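Side-chain contacts in cellulase (glycosyl hydrolase family 5) (Bacteroides ovatus, PDB 3ZMR), which cleaves the beta-1,4-glucan backbone of xyloglucan internally, with retention of the beta configuration, releasing xyloglucan oligosaccharides: residues Asn130-Val135 with Asp195-Ala200; Tyr187-Ala192 with Trp241-Leu246. All blocks are in the same frame, centred on the assembly; numbering follows the deposited sequence.

Contact 1: Asn130-Val135 with Asp195-Ala200. With BGC (beta-D-glucopyranose), chain C; BGC (beta-D-glucopyranose), chain B.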
loop_
_atom_site.group_PDB
_atom_site.type_symbol
_atom_site.label_atom_id
_atom_site.label_comp_id
_atom_site.label_asym_id
_atom_site.label_seq_id
_atom_site.Cartn_x
_atom_site.Cartn_y
_atom_site.Cartn_z
ATOM N N ASN A 130 9.347 9.501 11.915
ATOM C CA ASN A 130 10.673 10.151 11.956
ATOM C C ASN A 130 11.625 9.462 12.919
ATOM O O ASN A 130 12.423 10.088 13.640
ATOM C CB ASN A 130 10.565 11.636 12.268
ATOM C CG ASN A 130 10.137 12.465 11.073
ATOM O OD1 ASN A 130 9.745 11.966 10.017
ATOM N ND2 ASN A 130 10.181 13.794 11.263
ATOM N N THR A 131 11.582 8.140 12.869
ATOM C CA THR A 131 12.322 7.310 13.806
ATOM C C THR A 131 13.101 6.218 13.056
ATOM O O THR A 131 14.176 6.522 12.519
ATOM C CB THR A 131 11.425 6.849 14.963
ATOM O OG1 THR A 131 10.734 7.986 15.509
ATOM C CG2 THR A 131 12.239 6.184 16.068
ATOM N N PHE A 132 12.585 4.987 12.929
ATOM C CA PHE A 132 13.351 3.959 12.221
ATOM C C PHE A 132 13.558 4.260 10.741
ATOM O O PHE A 132 14.479 3.685 10.127
ATOM C CB PHE A 132 12.790 2.546 12.410
ATOM C CG PHE A 132 13.154 1.945 13.734
ATOM C CD1 PHE A 132 14.445 1.489 13.979
ATOM C CD2 PHE A 132 12.220 1.830 14.738
ATOM C CE1 PHE A 132 14.774 0.932 15.215
ATOM C CE2 PHE A 132 12.539 1.269 15.966
ATOM C CZ PHE A 132 13.823 0.833 16.204
ATOM N N GLU A 133 12.749 5.142 10.146
ATOM C CA GLU A 133 12.930 5.523 8.757
ATOM C C GLU A 133 13.852 6.777 8.576
ATOM O O GLU A 133 14.107 7.198 7.460
ATOM C CB GLU A 133 11.595 5.774 8.066
ATOM C CG GLU A 133 10.958 7.146 8.259
ATOM C CD GLU A 133 10.242 7.406 9.556
ATOM O OE1 GLU A 133 10.581 6.834 10.623
ATOM O OE2 GLU A 133 9.301 8.262 9.499
ATOM N N ALA A 134 14.297 7.358 9.690
ATOM C CA ALA A 134 15.160 8.553 9.646
ATOM C C ALA A 134 16.520 8.212 8.978
ATOM O O ALA A 134 17.227 7.272 9.365
ATOM C CB ALA A 134 15.383 9.072 11.045
ATOM N N VAL A 135 16.844 8.982 7.951
ATOM C CA VAL A 135 18.079 8.820 7.186
ATOM C C VAL A 135 18.691 10.219 6.954
ATOM O O VAL A 135 17.976 11.186 6.746
ATOM C CB VAL A 135 17.854 8.098 5.832
ATOM C CG1 VAL A 135 17.563 6.622 6.061
ATOM C CG2 VAL A 135 16.765 8.790 5.000
ATOM N N ASP A 195 18.141 -6.489 14.336
ATOM C CA ASP A 195 17.895 -6.759 15.745
ATOM C C ASP A 195 17.178 -5.581 16.422
ATOM O O ASP A 195 16.333 -5.764 17.286
ATOM C CB ASP A 195 19.198 -6.995 16.526
ATOM C CG ASP A 195 19.945 -8.280 16.142
ATOM O OD1 ASP A 195 19.375 -9.173 15.485
ATOM O OD2 ASP A 195 21.129 -8.389 16.561
ATOM N N LYS A 196 17.598 -4.355 16.097
ATOM C CA LYS A 196 16.999 -3.146 16.707
ATOM C C LYS A 196 15.533 -2.992 16.279
ATOM O O LYS A 196 14.653 -2.713 17.066
ATOM C CB LYS A 196 17.796 -1.885 16.312
ATOM C CG LYS A 196 19.138 -1.761 17.023
ATOM C CD LYS A 196 19.981 -0.643 16.447
ATOM C CE LYS A 196 19.547 0.725 16.941
ATOM N NZ LYS A 196 20.576 1.739 16.521
ATOM N N VAL A 197 15.302 -3.162 14.983
ATOM C CA VAL A 197 13.939 -3.126 14.455
ATOM C C VAL A 197 13.067 -4.203 15.165
ATOM O O VAL A 197 11.954 -3.949 15.651
ATOM C CB VAL A 197 13.915 -3.290 12.923
ATOM C CG1 VAL A 197 12.465 -3.259 12.441
ATOM C CG2 VAL A 197 14.745 -2.199 12.236
ATOM N N GLU A 198 13.581 -5.423 15.201
ATOM C CA GLU A 198 12.845 -6.513 15.850
ATOM C C GLU A 198 12.549 -6.227 17.326
ATOM O O GLU A 198 11.480 -6.564 17.823
ATOM C CB GLU A 198 13.616 -7.839 15.687
ATOM C CG GLU A 198 12.843 -9.012 16.280
ATOM C CD GLU A 198 13.455 -10.378 16.096
ATOM O OE1 GLU A 198 14.644 -10.445 15.777
ATOM O OE2 GLU A 198 12.733 -11.375 16.383
ATOM N N ALA A 199 13.513 -5.630 18.044
ATOM C CA ALA A 199 13.297 -5.353 19.468
ATOM C C ALA A 199 12.101 -4.381 19.661
ATOM O O ALA A 199 11.294 -4.517 20.581
ATOM C CB ALA A 199 14.549 -4.779 20.101
ATOM N N ALA A 200 11.989 -3.412 18.756
ATOM C CA ALA A 200 10.883 -2.444 18.825
ATOM C C ALA A 200 9.553 -3.114 18.479
ATOM O O ALA A 200 8.537 -2.894 19.128
ATOM C CB ALA A 200 11.147 -1.269 17.903
HETATM C C2 BGC C . 7.702 14.419 8.235
HETATM C C3 BGC C . 8.882 15.396 8.276
HETATM C C4 BGC C . 10.115 14.735 7.645
HETATM C C5 BGC C . 9.732 14.206 6.277
HETATM C C6 BGC C . 10.853 13.505 5.528
HETATM C C1 BGC C . 7.467 13.869 6.828
HETATM O O2 BGC C . 6.536 15.108 8.703
HETATM O O3 BGC C . 9.210 15.828 9.599
HETATM O O4 BGC C . 11.171 15.673 7.414
HETATM O O5 BGC C . 8.667 13.275 6.395
HETATM O O6 BGC C . 10.534 13.654 4.161
HETATM C C2 BGC B . 13.522 16.102 7.344
HETATM C C3 BGC B . 14.854 15.968 8.078
HETATM C C4 BGC B . 14.694 16.423 9.538
HETATM C C5 BGC B . 13.469 15.770 10.180
HETATM C C6 BGC B . 13.205 16.256 11.584
HETATM C C1 BGC B . 12.392 15.444 8.117
HETATM O O2 BGC B . 13.623 15.548 6.034
HETATM O O3 BGC B . 15.855 16.702 7.334
HETATM O O4 BGC B . 15.813 16.048 10.369
HETATM O O5 BGC B . 12.299 16.017 9.411
HETATM O O6 BGC B . 12.942 17.669 11.565
#
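F132 meets K196, V197 and A200 where a loop of the family 5 TIM barrel leans on a barrel helix: residues 130-135 follow strand 125-127, and residues 195-200 lie on helix 191-206. F132 occupies the second position of a type I beta turn from T131 to A134, closed by A134 N to T131 O. From its CA, CB heads for the helix. CG then lies anti to the residue's own carbonyl carbon (chi1 -78°), which carries the ring out from the turn. CD1 reaches CG2 of V197 at 4.1 Å, and the side chains run antiparallel, each passing alongside the other. One ring face is covered by V197 CA. CE1 lies near the backbone around K196, and CZ comes to 3.7 Å from K196 O, an oblique van der Waals approach. CE2, the ring atom nearest A200, meets its CB obliquely at 3.5 Å. A large flat apolar ring suits this buried place, and alanine, with nothing beyond CB, lets that ring come close to the helix. K196 turns its end away from the ring, and its NZ forms a salt bridge with E147.

N130, just before the turn, serves the substrate. E133 folds its carboxylate back over the loop: OE2 accepts N130 N at 2.7 Å on its syn side but well out of the carboxylate plane, while T131 N meets OE1 from above that plane, at 2.8 Å. A glutamate is long enough to satisfy both amides and so hold the backbone carrying N130. The amide of N130, a substrate-binding residue, then faces the bound xyloglucan oligosaccharide, where ND2 donates an almost straight hydrogen bond of 2.8 Å (164°) to O3 of the chain C beta-D-glucopyranose.

Contact 2: Tyr187-Ala192 with Trp241-Leu246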
loop_
_atom_site.group_PDB
_atom_site.type_symbol
_atom_site.label_atom_id
_atom_site.label_comp_id
_atom_site.label_asym_id
_atom_site.label_seq_id
_atom_site.Cartn_x
_atom_site.Cartn_y
_atom_site.Cartn_z
ATOM N N TYR A 187 22.443 -5.808 -1.341
ATOM C CA TYR A 187 21.396 -5.254 -0.459
ATOM C C TYR A 187 21.266 -6.035 0.852
ATOM O O TYR A 187 20.172 -6.114 1.443
ATOM C CB TYR A 187 20.041 -5.205 -1.157
ATOM C CG TYR A 187 20.094 -4.610 -2.521
ATOM C CD1 TYR A 187 20.486 -3.283 -2.705
ATOM C CD2 TYR A 187 19.800 -5.372 -3.657
ATOM C CE1 TYR A 187 20.526 -2.726 -3.979
ATOM C CE2 TYR A 187 19.849 -4.818 -4.934
ATOM C CZ TYR A 187 20.220 -3.490 -5.085
ATOM O OH TYR A 187 20.272 -2.922 -6.351
ATOM N N LYS A 188 22.373 -6.631 1.296
ATOM C CA LYS A 188 22.402 -7.374 2.537
ATOM C C LYS A 188 22.387 -6.438 3.723
ATOM O O LYS A 188 23.270 -5.614 3.886
ATOM C CB LYS A 188 23.611 -8.318 2.610
ATOM C CG LYS A 188 23.695 -9.113 3.912
ATOM C CD LYS A 188 22.659 -10.210 4.029
ATOM C CE LYS A 188 22.904 -11.070 5.267
ATOM N NZ LYS A 188 21.996 -12.250 5.307
ATOM N N ILE A 189 21.367 -6.603 4.555
ATOM C CA ILE A 189 21.132 -5.745 5.724
ATOM C C ILE A 189 21.892 -6.256 6.940
ATOM O O ILE A 189 21.860 -7.463 7.231
ATOM C CB ILE A 189 19.613 -5.660 6.040
ATOM C CG1 ILE A 189 18.867 -5.080 4.837
ATOM C CG2 ILE A 189 19.359 -4.777 7.258
ATOM C CD1 ILE A 189 17.386 -5.361 4.853
ATOM N N LYS A 190 22.577 -5.342 7.633
ATOM C CA LYS A 190 23.252 -5.673 8.880
ATOM C C LYS A 190 22.325 -6.341 9.896
ATOM O O LYS A 190 21.242 -5.812 10.209
ATOM C CB LYS A 190 23.843 -4.425 9.546
ATOM C CG LYS A 190 25.028 -3.842 8.786
ATOM C CD LYS A 190 25.568 -2.515 9.366
ATOM C CE LYS A 190 26.759 -2.031 8.549
ATOM N NZ LYS A 190 27.343 -0.746 9.035
ATOM N N SER A 191 22.753 -7.467 10.456
ATOM C CA SER A 191 21.940 -8.181 11.443
ATOM C C SER A 191 21.685 -7.305 12.668
ATOM O O SER A 191 20.598 -7.365 13.279
ATOM C CB SER A 191 22.591 -9.508 11.866
ATOM O OG SER A 191 23.846 -9.295 12.481
ATOM N N ALA A 192 22.673 -6.481 13.034
ATOM C CA ALA A 192 22.540 -5.624 14.211
ATOM C C ALA A 192 21.412 -4.586 14.057
ATOM O O ALA A 192 20.731 -4.229 15.025
ATOM C CB ALA A 192 23.844 -4.906 14.440
ATOM N N TRP A 241 12.872 -7.347 0.938
ATOM C CA TRP A 241 11.731 -8.002 1.598
ATOM C C TRP A 241 11.959 -9.471 1.952
ATOM O O TRP A 241 11.409 -9.965 2.940
ATOM C CB TRP A 241 10.413 -7.850 0.819
ATOM C CG TRP A 241 9.678 -6.619 1.265
ATOM C CD1 TRP A 241 9.480 -5.462 0.553
ATOM C CD2 TRP A 241 9.082 -6.407 2.548
ATOM N NE1 TRP A 241 8.829 -4.532 1.334
ATOM C CE2 TRP A 241 8.583 -5.073 2.566
ATOM C CE3 TRP A 241 8.986 -7.176 3.714
ATOM C CZ2 TRP A 241 7.953 -4.525 3.687
ATOM C CZ3 TRP A 241 8.329 -6.636 4.807
ATOM C CH2 TRP A 241 7.846 -5.327 4.794
ATOM N N LYS A 242 12.792 -10.165 1.171
ATOM C CA LYS A 242 13.099 -11.543 1.515
ATOM C C LYS A 242 13.739 -11.620 2.917
ATOM O O LYS A 242 13.401 -12.462 3.765
ATOM C CB LYS A 242 13.961 -12.204 0.446
ATOM C CG LYS A 242 14.227 -13.668 0.730
ATOM C CD LYS A 242 14.995 -14.310 -0.429
ATOM C CE LYS A 242 15.273 -15.765 -0.089
ATOM N NZ LYS A 242 16.111 -16.455 -1.098
ATOM N N GLN A 243 14.688 -10.713 3.159
ATOM C CA GLN A 243 15.354 -10.660 4.445
ATOM C C GLN A 243 14.427 -10.320 5.595
ATOM O O GLN A 243 14.456 -10.928 6.675
ATOM C CB GLN A 243 16.480 -9.639 4.432
ATOM C CG GLN A 243 17.625 -10.057 3.516
ATOM C CD GLN A 243 18.601 -8.928 3.340
ATOM O OE1 GLN A 243 19.480 -8.702 4.183
ATOM N NE2 GLN A 243 18.437 -8.198 2.260
ATOM N N ILE A 244 13.628 -9.282 5.371
ATOM C CA ILE A 244 12.719 -8.825 6.428
ATOM C C ILE A 244 11.654 -9.907 6.729
ATOM O O ILE A 244 11.385 -10.255 7.899
ATOM C CB ILE A 244 12.027 -7.521 6.016
ATOM C CG1 ILE A 244 13.058 -6.402 5.753
ATOM C CG2 ILE A 244 11.004 -7.099 7.072
ATOM C CD1 ILE A 244 12.512 -5.326 4.837
ATOM N N ALA A 245 11.081 -10.467 5.653
ATOM C CA ALA A 245 10.087 -11.535 5.807
ATOM C C ALA A 245 10.649 -12.728 6.551
ATOM O O ALA A 245 9.991 -13.292 7.424
ATOM C CB ALA A 245 9.563 -11.947 4.441
ATOM N N LEU A 246 11.881 -13.125 6.227
ATOM C CA LEU A 246 12.497 -14.263 6.939
ATOM C C LEU A 246 12.750 -13.950 8.398
ATOM O O LEU A 246 12.537 -14.801 9.274
ATOM C CB LEU A 246 13.774 -14.726 6.239
ATOM C CG LEU A 246 13.568 -15.497 4.906
ATOM C CD1 LEU A 246 14.883 -15.730 4.185
ATOM C CD2 LEU A 246 12.838 -16.809 5.144
HETATM O O HOH W 1 20.125 -9.948 6.332
#
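A G1 beta bulge, in which Y187 and K188 both face D183, presents its backbone to the side chain of Q243. Y187 has the left-handed conformation (phi 64°) that such a bulge needs. NE2 of Q243 donates to Y187 O at 2.8 Å, with the acceptor in the amide plane but the donor above the plane of the Y187 carbonyl. OE1 in turn accepts I189 N, also at 2.8 Å, on a lone pair in its own carbonyl plane and nearly straight (175°). The primary amide thus pairs with a peptide C=O and N-H at once, a role suited to glutamine, which has a donor and an acceptor side by side. In the TIM barrel this ties the short strand 188-189, just ahead of helix 191-206, to the next barrel helix, 227-248. Extension of Q243 beyond CG (chi2 170°) carries the amide across to the strand. NE2 also bonds to A239 O one turn back in its helix, which helps fix the amide's rotation. I189 lays its CB and CG1 beside OE1, the apolar flank of the bond. A water donates to OE1 at 2.6 Å and to I189 O at 3.2 Å.

How the contacts relate
Both contacts use helix 191-206 of the TIM barrel, and their centres lie about 13 Å apart on the same side of the chain's centre. Along the sequence their segments alternate: 130-135, 187-192, 195-200, 241-246. Residues 187-192 and 195-200 nearly adjoin, so one contact sits on the helix, the other on the strand just ahead of it. Contact 1 joins the helix back to the loop after the first barrel strand, 125-127, while contact 2 joins the strand leading into it forward to helix 227-248, which follows the third barrel strand, 210-214. Contact 1 reaches the xyloglucan-binding site through N130; contact 2 lies away from the substrate-binding and catalytic residues and is a structural tie through hydrogen bonds to backbone.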